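Local coordinates for protein ferulic acid decarboxylase 1 (Candida dubliniensis, PDB 4ZAD) that probably catalyses the reversible, prenylated-FMN- and manganese-dependent decarboxylation of cinnamic-type acids such as ferulic, coumaric and cinnamic acid to their vinyl products, at residues Q366-A371 with A454-Q459; N391-F396 with I413-D418; P5-R10 with Q250-V255. One frame throughout, in Å; residues are numbered along the deposited sequence.

Contact 1. Residues Q366-A371 with A454-Q459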
loop_
_atom_site.group_PDB
_atom_site.type_symbol
_atom_site.label_atom_id
_atom_site.label_comp_id
_atom_site.label_asym_id
_atom_site.label_seq_id
_atom_site.Cartn_x
_atom_site.Cartn_y
_atom_site.Cartn_z
ATOM N N GLN A 366 8.788 -0.678 4.602
ATOM C CA GLN A 366 10.174 -0.376 5.122
ATOM C C GLN A 366 10.818 -1.583 5.855
ATOM O O GLN A 366 11.622 -1.440 6.785
ATOM C CB GLN A 366 10.174 0.845 6.032
ATOM C CG GLN A 366 9.413 2.017 5.497
ATOM C CD GLN A 366 10.105 2.728 4.371
ATOM O OE1 GLN A 366 9.447 3.271 3.493
ATOM N NE2 GLN A 366 11.435 2.748 4.387
ATOM N N ALA A 367 10.461 -2.783 5.414
ATOM C CA ALA A 367 11.110 -3.989 5.876
ATOM C C ALA A 367 10.766 -4.244 7.323
ATOM O O ALA A 367 11.544 -4.875 8.040
ATOM C CB ALA A 367 12.620 -3.948 5.651
ATOM N N LEU A 368 9.571 -3.799 7.716
ATOM C CA LEU A 368 8.956 -4.111 9.011
ATOM C C LEU A 368 7.961 -5.273 8.901
ATOM O O LEU A 368 7.604 -5.879 9.917
ATOM C CB LEU A 368 8.243 -2.887 9.560
ATOM C CG LEU A 368 9.205 -1.815 10.076
ATOM C CD1 LEU A 368 8.621 -0.440 10.036
ATOM C CD2 LEU A 368 9.678 -2.176 11.489
ATOM N N TRP A 369 7.544 -5.615 7.679
ATOM C CA TRP A 369 6.549 -6.676 7.461
ATOM C C TRP A 369 7.184 -7.778 6.711
ATOM O O TRP A 369 7.959 -7.532 5.803
ATOM C CB TRP A 369 5.436 -6.207 6.543
ATOM C CG TRP A 369 4.456 -5.344 7.084
ATOM C CD1 TRP A 369 4.494 -4.684 8.264
ATOM C CD2 TRP A 369 3.257 -4.965 6.434
ATOM N NE1 TRP A 369 3.357 -3.911 8.401
ATOM C CE2 TRP A 369 2.582 -4.082 7.280
ATOM C CE3 TRP A 369 2.694 -5.281 5.202
ATOM C CZ2 TRP A 369 1.366 -3.531 6.948
ATOM C CZ3 TRP A 369 1.515 -4.747 4.861
ATOM C CH2 TRP A 369 0.841 -3.875 5.733
ATOM N N LEU A 370 6.776 -8.992 6.999
ATOM C CA LEU A 370 7.227 -10.149 6.190
ATOM C C LEU A 370 5.981 -10.863 5.746
ATOM O O LEU A 370 5.237 -11.345 6.549
ATOM C CB LEU A 370 8.114 -11.108 6.997
ATOM C CG LEU A 370 8.664 -12.318 6.223
ATOM C CD1 LEU A 370 9.669 -11.813 5.187
ATOM C CD2 LEU A 370 9.309 -13.382 7.115
ATOM N N ALA A 371 5.732 -10.885 4.460
ATOM C CA ALA A 371 4.617 -11.639 3.927
ATOM C C ALA A 371 5.065 -13.075 3.854
ATOM O O ALA A 371 6.212 -13.343 3.428
ATOM C CB ALA A 371 4.238 -11.125 2.534
ATOM N N ALA A 454 13.128 0.745 14.659
ATOM C CA ALA A 454 11.724 1.021 14.322
ATOM C C ALA A 454 11.368 2.334 14.960
ATOM O O ALA A 454 11.624 2.516 16.157
ATOM C CB ALA A 454 10.784 -0.030 14.853
ATOM N N PRO A 455 10.784 3.265 14.173
ATOM C CA PRO A 455 10.446 4.536 14.745
ATOM C C PRO A 455 9.487 4.435 15.906
ATOM O O PRO A 455 9.687 5.132 16.929
ATOM C CB PRO A 455 9.826 5.272 13.562
ATOM C CG PRO A 455 10.586 4.768 12.434
ATOM C CD PRO A 455 10.722 3.330 12.700
ATOM N N PHE A 456 8.464 3.584 15.753
ATOM C CA PHE A 456 7.459 3.425 16.798
ATOM C C PHE A 456 8.100 2.964 18.112
ATOM O O PHE A 456 7.567 3.254 19.179
ATOM C CB PHE A 456 6.285 2.515 16.364
ATOM C CG PHE A 456 6.696 1.195 15.737
ATOM C CD1 PHE A 456 7.241 0.187 16.497
ATOM C CD2 PHE A 456 6.478 0.951 14.393
ATOM C CE1 PHE A 456 7.584 -1.026 15.907
ATOM C CE2 PHE A 456 6.813 -0.269 13.811
ATOM C CZ PHE A 456 7.367 -1.239 14.546
ATOM N N ALA A 457 9.249 2.279 18.013
ATOM C CA ALA A 457 10.050 1.907 19.192
ATOM C C ALA A 457 11.016 3.021 19.634
ATOM O O ALA A 457 11.109 3.310 20.819
ATOM C CB ALA A 457 10.804 0.595 18.969
ATOM N N SER A 458 11.719 3.663 18.709
ATOM C CA SER A 458 12.765 4.599 19.112
ATOM C C SER A 458 12.191 5.841 19.771
ATOM O O SER A 458 12.834 6.426 20.658
ATOM C CB SER A 458 13.655 4.980 17.935
ATOM O OG SER A 458 12.975 5.777 16.983
ATOM N N GLN A 459 10.990 6.240 19.319
ATOM C CA GLN A 459 10.249 7.397 19.840
ATOM C C GLN A 459 9.226 7.023 20.913
ATOM O O GLN A 459 8.591 7.911 21.488
ATOM C CB GLN A 459 9.489 8.084 18.705
ATOM C CG GLN A 459 10.324 8.498 17.524
ATOM C CD GLN A 459 11.626 9.132 17.925
ATOM O OE1 GLN A 459 12.663 8.487 17.850
ATOM N NE2 GLN A 459 11.583 10.374 18.391
#
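Leu368 and Ala454 mark the closest pass of the two backbones, their CA atoms 7.9 Å apart, where the residue just before strand 369-374 meets the N-cap of the short helix 455-458. The gap is bridged by side chains alone, and nearly all of the contact comes from the end of Leu368. Leu368 CD2 lies 3.9 Å from Phe456 CZ, approaching the ring obliquely, and 4.1 Å from Ala454 CB. Leu368 CD1 reaches the ring less closely, 4.2 Å from Phe456 CE2. Phe456 has CG set between its backbone N and carbonyl carbon (chi1 49°). That torsion folds the ring back toward the start of its own helix, so that Ala454 CB rests over one face, offset toward the rim. Leucine and phenylalanine run past one another in opposite directions, a wholly apolar and buried meeting within the C-terminal domain of this UbiD-family protein. His411 stands edge-to-face with Phe456, while His291 touches both Leu368 and Pro455. Thr433 and His436 of the second subunit pack on Leu368 and Phe456 respectively, bringing the contact to the dimer interface. Leu368 also makes backbone hydrogen bonds to His411 and Glu412, tying strand 369-374 to strand 412-417.

Contact 2. Residues N391-F396 with I413-D418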
loop_
_atom_site.group_PDB
_atom_site.type_symbol
_atom_site.label_atom_id
_atom_site.label_comp_id
_atom_site.label_asym_id
_atom_site.label_seq_id
_atom_site.Cartn_x
_atom_site.Cartn_y
_atom_site.Cartn_z
ATOM N N ASN A 391 1.206 -19.240 16.368
ATOM C CA ASN A 391 2.097 -19.555 17.492
ATOM C C ASN A 391 3.364 -20.260 16.986
ATOM O O ASN A 391 4.496 -19.889 17.381
ATOM C CB ASN A 391 1.363 -20.457 18.478
ATOM C CG ASN A 391 1.934 -20.413 19.863
ATOM O OD1 ASN A 391 3.146 -20.269 20.075
ATOM N ND2 ASN A 391 1.050 -20.574 20.835
ATOM N N LEU A 392 3.185 -21.235 16.088
ATOM C CA LEU A 392 4.332 -21.902 15.491
ATOM C C LEU A 392 5.222 -20.963 14.697
ATOM O O LEU A 392 6.433 -21.023 14.843
ATOM C CB LEU A 392 3.915 -23.024 14.541
ATOM C CG LEU A 392 5.083 -23.937 14.170
ATOM C CD1 LEU A 392 5.561 -24.583 15.462
ATOM C CD2 LEU A 392 4.704 -25.022 13.155
ATOM N N VAL A 393 4.636 -20.166 13.809
ATOM C CA VAL A 393 5.406 -19.281 12.969
ATOM C C VAL A 393 6.183 -18.308 13.865
ATOM O O VAL A 393 7.386 -18.222 13.787
ATOM C CB VAL A 393 4.506 -18.509 11.907
ATOM C CG1 VAL A 393 5.266 -17.282 11.258
ATOM C CG2 VAL A 393 3.982 -19.465 10.826
ATOM N N GLY A 394 5.510 -17.598 14.734
ATOM C CA GLY A 394 6.195 -16.576 15.499
ATOM C C GLY A 394 7.231 -17.095 16.481
ATOM O O GLY A 394 8.236 -16.431 16.729
ATOM N N ASP A 395 7.003 -18.269 17.064
ATOM C CA ASP A 395 8.001 -18.829 17.957
ATOM C C ASP A 395 9.228 -19.071 17.110
ATOM O O ASP A 395 10.367 -18.747 17.507
ATOM C CB ASP A 395 7.538 -20.133 18.616
ATOM C CG ASP A 395 6.710 -19.895 19.886
ATOM O OD1 ASP A 395 6.641 -18.729 20.375
ATOM O OD2 ASP A 395 6.118 -20.891 20.404
ATOM N N PHE A 396 8.986 -19.589 15.918
ATOM C CA PHE A 396 10.083 -19.926 15.059
ATOM C C PHE A 396 10.873 -18.726 14.558
ATOM O O PHE A 396 12.081 -18.735 14.619
ATOM C CB PHE A 396 9.640 -20.752 13.881
ATOM C CG PHE A 396 10.785 -21.215 13.039
ATOM C CD1 PHE A 396 11.793 -22.006 13.593
ATOM C CD2 PHE A 396 10.879 -20.847 11.696
ATOM C CE1 PHE A 396 12.885 -22.410 12.802
ATOM C CE2 PHE A 396 11.936 -21.257 10.930
ATOM C CZ PHE A 396 12.941 -22.038 11.479
ATOM N N ILE A 413 4.206 -10.290 10.812
ATOM C CA ILE A 413 4.344 -11.401 9.890
ATOM C C ILE A 413 2.935 -11.613 9.393
ATOM O O ILE A 413 1.999 -11.567 10.190
ATOM C CB ILE A 413 4.814 -12.678 10.555
ATOM C CG1 ILE A 413 6.045 -12.421 11.443
ATOM C CG2 ILE A 413 5.070 -13.751 9.480
ATOM C CD1 ILE A 413 7.308 -11.933 10.697
ATOM N N ILE A 414 2.791 -11.805 8.086
ATOM C CA ILE A 414 1.504 -11.756 7.457
ATOM C C ILE A 414 1.253 -13.047 6.724
ATOM O O ILE A 414 1.915 -13.352 5.779
ATOM C CB ILE A 414 1.462 -10.619 6.509
ATOM C CG1 ILE A 414 1.498 -9.301 7.311
ATOM C CG2 ILE A 414 0.211 -10.704 5.673
ATOM C CD1 ILE A 414 1.430 -8.081 6.461
ATOM N N LEU A 415 0.348 -13.865 7.218
ATOM C CA LEU A 415 0.146 -15.170 6.628
ATOM C C LEU A 415 -0.979 -15.028 5.615
ATOM O O LEU A 415 -2.040 -14.543 5.955
ATOM C CB LEU A 415 -0.196 -16.175 7.696
ATOM C CG LEU A 415 0.826 -16.297 8.847
ATOM C CD1 LEU A 415 0.251 -17.252 9.974
ATOM C CD2 LEU A 415 2.187 -16.746 8.430
ATOM N N VAL A 416 -0.715 -15.411 4.371
ATOM C CA VAL A 416 -1.684 -15.296 3.322
ATOM C C VAL A 416 -1.706 -16.547 2.444
ATOM O O VAL A 416 -0.714 -17.256 2.331
ATOM C CB VAL A 416 -1.427 -14.033 2.479
ATOM C CG1 VAL A 416 -0.074 -14.094 1.739
ATOM C CG2 VAL A 416 -2.578 -13.848 1.524
ATOM N N GLY A 417 -2.850 -16.826 1.838
ATOM C CA GLY A 417 -2.996 -17.977 0.956
ATOM C C GLY A 417 -2.367 -17.723 -0.392
ATOM O O GLY A 417 -1.947 -16.604 -0.699
ATOM N N ASP A 418 -2.333 -18.762 -1.211
ATOM C CA ASP A 418 -1.409 -18.846 -2.325
ATOM C C ASP A 418 -1.979 -18.251 -3.606
ATOM O O ASP A 418 -1.440 -18.496 -4.666
ATOM C CB ASP A 418 -1.018 -20.331 -2.551
ATOM C CG ASP A 418 -2.232 -21.199 -2.922
ATOM O OD1 ASP A 418 -2.611 -21.178 -4.112
ATOM O OD2 ASP A 418 -2.861 -21.800 -2.016
#
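Val393, on the inward side of helix 386-399, spreads its two methyls over two residues of strand 412-417. Val393 CG1 meets Ile413 CG2 at 4.0 Å, and Val393 CG2 meets Leu415 CD2 at the same distance. The fork is set by chi1 of 165°: CG1 lies opposite the backbone N and CG2 opposite the carbonyl carbon, so each branch has its own partner on the strand. Against Ile413 the two side chains meet at a slant, whereas Leu415 and Val393 slide past each other in opposite senses. Ile413 and Leu415 are two residues apart on an extended chain and therefore face the helix together, while Ile414 between them turns to the other side of the sheet. The buried surface is small, 112 Å² in all. The nearest atoms are all methyl carbons, at ordinary van der Waals separation. Helix 386-399 belongs to the helical connection of a beta-alpha-beta crossover: it follows strand 369-374 in sequence and leads to strand 412-417, which lies parallel to and beside the first. The same helix adds Leu397 and Phe398 against Ile413 and Ser390 against Leu415. From the sheet side, Val372 and Val472, on the strands flanking 412-417, touch both Ile413 and Leu415. Backbone hydrogen bonds from Ile413 and Leu415 to Thr473, and from Ile414 to Leu370 and Val372, hold the strand between these neighbours.

Contact 3. Residues P5-R10 with Q250-V255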
loop_
_atom_site.group_PDB
_atom_site.type_symbol
_atom_site.label_atom_id
_atom_site.label_comp_id
_atom_site.label_asym_id
_atom_site.label_seq_id
_atom_site.Cartn_x
_atom_site.Cartn_y
_atom_site.Cartn_z
ATOM N N PRO A 5 30.717 -9.133 -13.169
ATOM C CA PRO A 5 30.271 -8.138 -12.205
ATOM C C PRO A 5 30.000 -8.706 -10.789
ATOM O O PRO A 5 29.894 -7.942 -9.832
ATOM C CB PRO A 5 29.008 -7.600 -12.859
ATOM C CG PRO A 5 28.469 -8.835 -13.571
ATOM C CD PRO A 5 29.618 -9.568 -14.058
ATOM N N ALA A 6 29.916 -10.027 -10.658
ATOM C CA ALA A 6 29.793 -10.656 -9.343
ATOM C C ALA A 6 31.085 -10.469 -8.548
ATOM O O ALA A 6 31.074 -10.248 -7.341
ATOM C CB ALA A 6 29.446 -12.157 -9.468
ATOM N N LEU A 7 32.201 -10.536 -9.238
ATOM C CA LEU A 7 33.479 -10.597 -8.570
ATOM C C LEU A 7 34.263 -9.295 -8.637
ATOM O O LEU A 7 35.248 -9.137 -7.920
ATOM C CB LEU A 7 34.297 -11.733 -9.197
ATOM C CG LEU A 7 34.654 -13.018 -8.441
ATOM C CD1 LEU A 7 34.018 -13.167 -7.041
ATOM C CD2 LEU A 7 34.361 -14.209 -9.344
ATOM N N LYS A 8 33.852 -8.368 -9.495
ATOM C CA LYS A 8 34.670 -7.166 -9.772
ATOM C C LYS A 8 33.783 -5.923 -9.804
ATOM O O LYS A 8 33.011 -5.727 -10.738
ATOM C CB LYS A 8 35.468 -7.299 -11.101
ATOM C CG LYS A 8 36.331 -8.579 -11.256
ATOM C CD LYS A 8 37.846 -8.371 -11.097
ATOM C CE LYS A 8 38.616 -8.545 -12.415
ATOM N NZ LYS A 8 40.078 -8.908 -12.189
ATOM N N PHE A 9 33.905 -5.081 -8.781
ATOM C CA PHE A 9 33.085 -3.870 -8.656
ATOM C C PHE A 9 33.046 -3.087 -9.974
ATOM O O PHE A 9 31.998 -2.619 -10.419
ATOM C CB PHE A 9 33.638 -3.018 -7.513
ATOM C CG PHE A 9 32.930 -1.690 -7.313
ATOM C CD1 PHE A 9 31.568 -1.635 -7.069
ATOM C CD2 PHE A 9 33.658 -0.487 -7.307
ATOM C CE1 PHE A 9 30.949 -0.427 -6.864
ATOM C CE2 PHE A 9 33.017 0.719 -7.106
ATOM C CZ PHE A 9 31.676 0.753 -6.898
ATOM N N ARG A 10 34.209 -2.978 -10.598
ATOM C CA ARG A 10 34.365 -2.190 -11.817
ATOM C C ARG A 10 33.769 -2.872 -13.031
ATOM O O ARG A 10 33.462 -2.224 -14.016
ATOM C CB ARG A 10 35.830 -1.861 -12.053
ATOM C CG ARG A 10 36.407 -0.998 -10.931
ATOM C CD ARG A 10 37.217 0.151 -11.473
ATOM N NE ARG A 10 37.608 1.086 -10.428
ATOM C CZ ARG A 10 38.516 2.051 -10.568
ATOM N NH1 ARG A 10 39.119 2.235 -11.721
ATOM N NH2 ARG A 10 38.806 2.846 -9.551
ATOM N N GLN A 250 33.357 -19.807 -7.686
ATOM C CA GLN A 250 34.714 -19.331 -7.771
ATOM C C GLN A 250 35.187 -18.654 -6.473
ATOM O O GLN A 250 34.576 -17.715 -6.017
ATOM C CB GLN A 250 34.843 -18.301 -8.892
ATOM C CG GLN A 250 36.272 -17.826 -8.998
ATOM C CD GLN A 250 36.515 -16.895 -10.110
ATOM O OE1 GLN A 250 35.830 -16.923 -11.138
ATOM N NE2 GLN A 250 37.529 -16.049 -9.931
ATOM N N ALA A 251 36.324 -19.117 -5.948
ATOM C CA ALA A 251 37.020 -18.553 -4.789
ATOM C C ALA A 251 37.234 -17.039 -4.874
ATOM O O ALA A 251 37.881 -16.568 -5.808
ATOM C CB ALA A 251 38.390 -19.207 -4.666
ATOM N N VAL A 252 36.786 -16.292 -3.868
ATOM C CA VAL A 252 37.146 -14.893 -3.804
ATOM C C VAL A 252 38.646 -14.720 -3.585
ATOM O O VAL A 252 39.207 -15.094 -2.553
ATOM C CB VAL A 252 36.396 -14.109 -2.718
ATOM C CG1 VAL A 252 36.761 -12.596 -2.825
ATOM C CG2 VAL A 252 34.884 -14.316 -2.859
ATOM N N PRO A 253 39.309 -14.165 -4.576
ATOM C CA PRO A 253 40.705 -13.864 -4.378
ATOM C C PRO A 253 40.930 -12.778 -3.295
ATOM O O PRO A 253 40.351 -11.712 -3.366
ATOM C CB PRO A 253 41.139 -13.386 -5.758
ATOM C CG PRO A 253 39.923 -12.903 -6.425
ATOM C CD PRO A 253 38.764 -13.598 -5.811
ATOM N N VAL A 254 41.761 -13.082 -2.303
ATOM C CA VAL A 254 42.007 -12.203 -1.170
ATOM C C VAL A 254 43.501 -11.982 -0.940
ATOM O O VAL A 254 44.355 -12.814 -1.294
ATOM C CB VAL A 254 41.379 -12.744 0.202
ATOM C CG1 VAL A 254 39.847 -12.984 0.113
ATOM C CG2 VAL A 254 42.075 -14.004 0.732
ATOM N N VAL A 255 43.798 -10.862 -0.300
ATOM C CA VAL A 255 45.149 -10.507 0.077
ATOM C C VAL A 255 45.198 -10.116 1.553
ATOM O O VAL A 255 44.204 -9.663 2.134
ATOM C CB VAL A 255 45.649 -9.348 -0.805
ATOM C CG1 VAL A 255 45.710 -9.798 -2.288
ATOM C CG2 VAL A 255 44.747 -8.111 -0.613
#
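The turn before helix 9-19 passes the loop entering strand 253-256 most closely at Leu7 and Val252, whose CA atoms are 7.4 Å apart. No hydrogen bond joins the two segments; Leu7 carries the contact by pointing its side chain at the loop. Its CD2 methyl sits over the flat face of the Gln250 carboxamide, almost directly above the carbon: Leu7 CD2 is 3.5 Å from Gln250 CD, with Gln250 OE1 at 3.6 Å and Gln250 NE2 at 3.7 Å. Gln250 reaches this place extended, with chi1 -179°, and its CB and CG also come near the same methyl. The other branch, Leu7 CD1, comes within 4.4 Å of Val252 CG2, a looser apolar touch. Both side-chain torsions of Leu7 are far from staggered values (chi1 -112°, chi2 6°), so its exact pose deserves some caution. The contact sets the N-terminal segment against strand 253-256, which pairs with strands 119-120 and 263-265. Val252 itself is hydrogen-bonded through its backbone to Val119, and its side chain comes about 4 Å from that of Trp175, a prenylated-FMN-binding residue. Chemically, Leu7 uses the glutamine as a flat surface rather than as a bonding partner: the methyl takes the face of the amide, an approach that does not compete with hydrogen bonds OE1 or NE2 might make in the amide plane.

Overall arrangement
From the N terminus, contact 3 closes first: residues 5-10, at the entry to helix 9-19, meet 250-255 and so bring the start of the chain onto the Rift-related, cofactor-binding region. That long loop is finished before the other two begin. Contact 1 then joins 366-371 to 454-459, and contact 2, 391-396 with 413-418, is nested inside its loop. These two belong to one C-terminal unit and touch directly, since strands 369-374 and 412-417 are neighbours in the same sheet; their centres are about 17 Å apart. Contact 3 lies across the chain's centre from both, its centre about 34 Å from that of contact 1 and about 38 Å from that of contact 2.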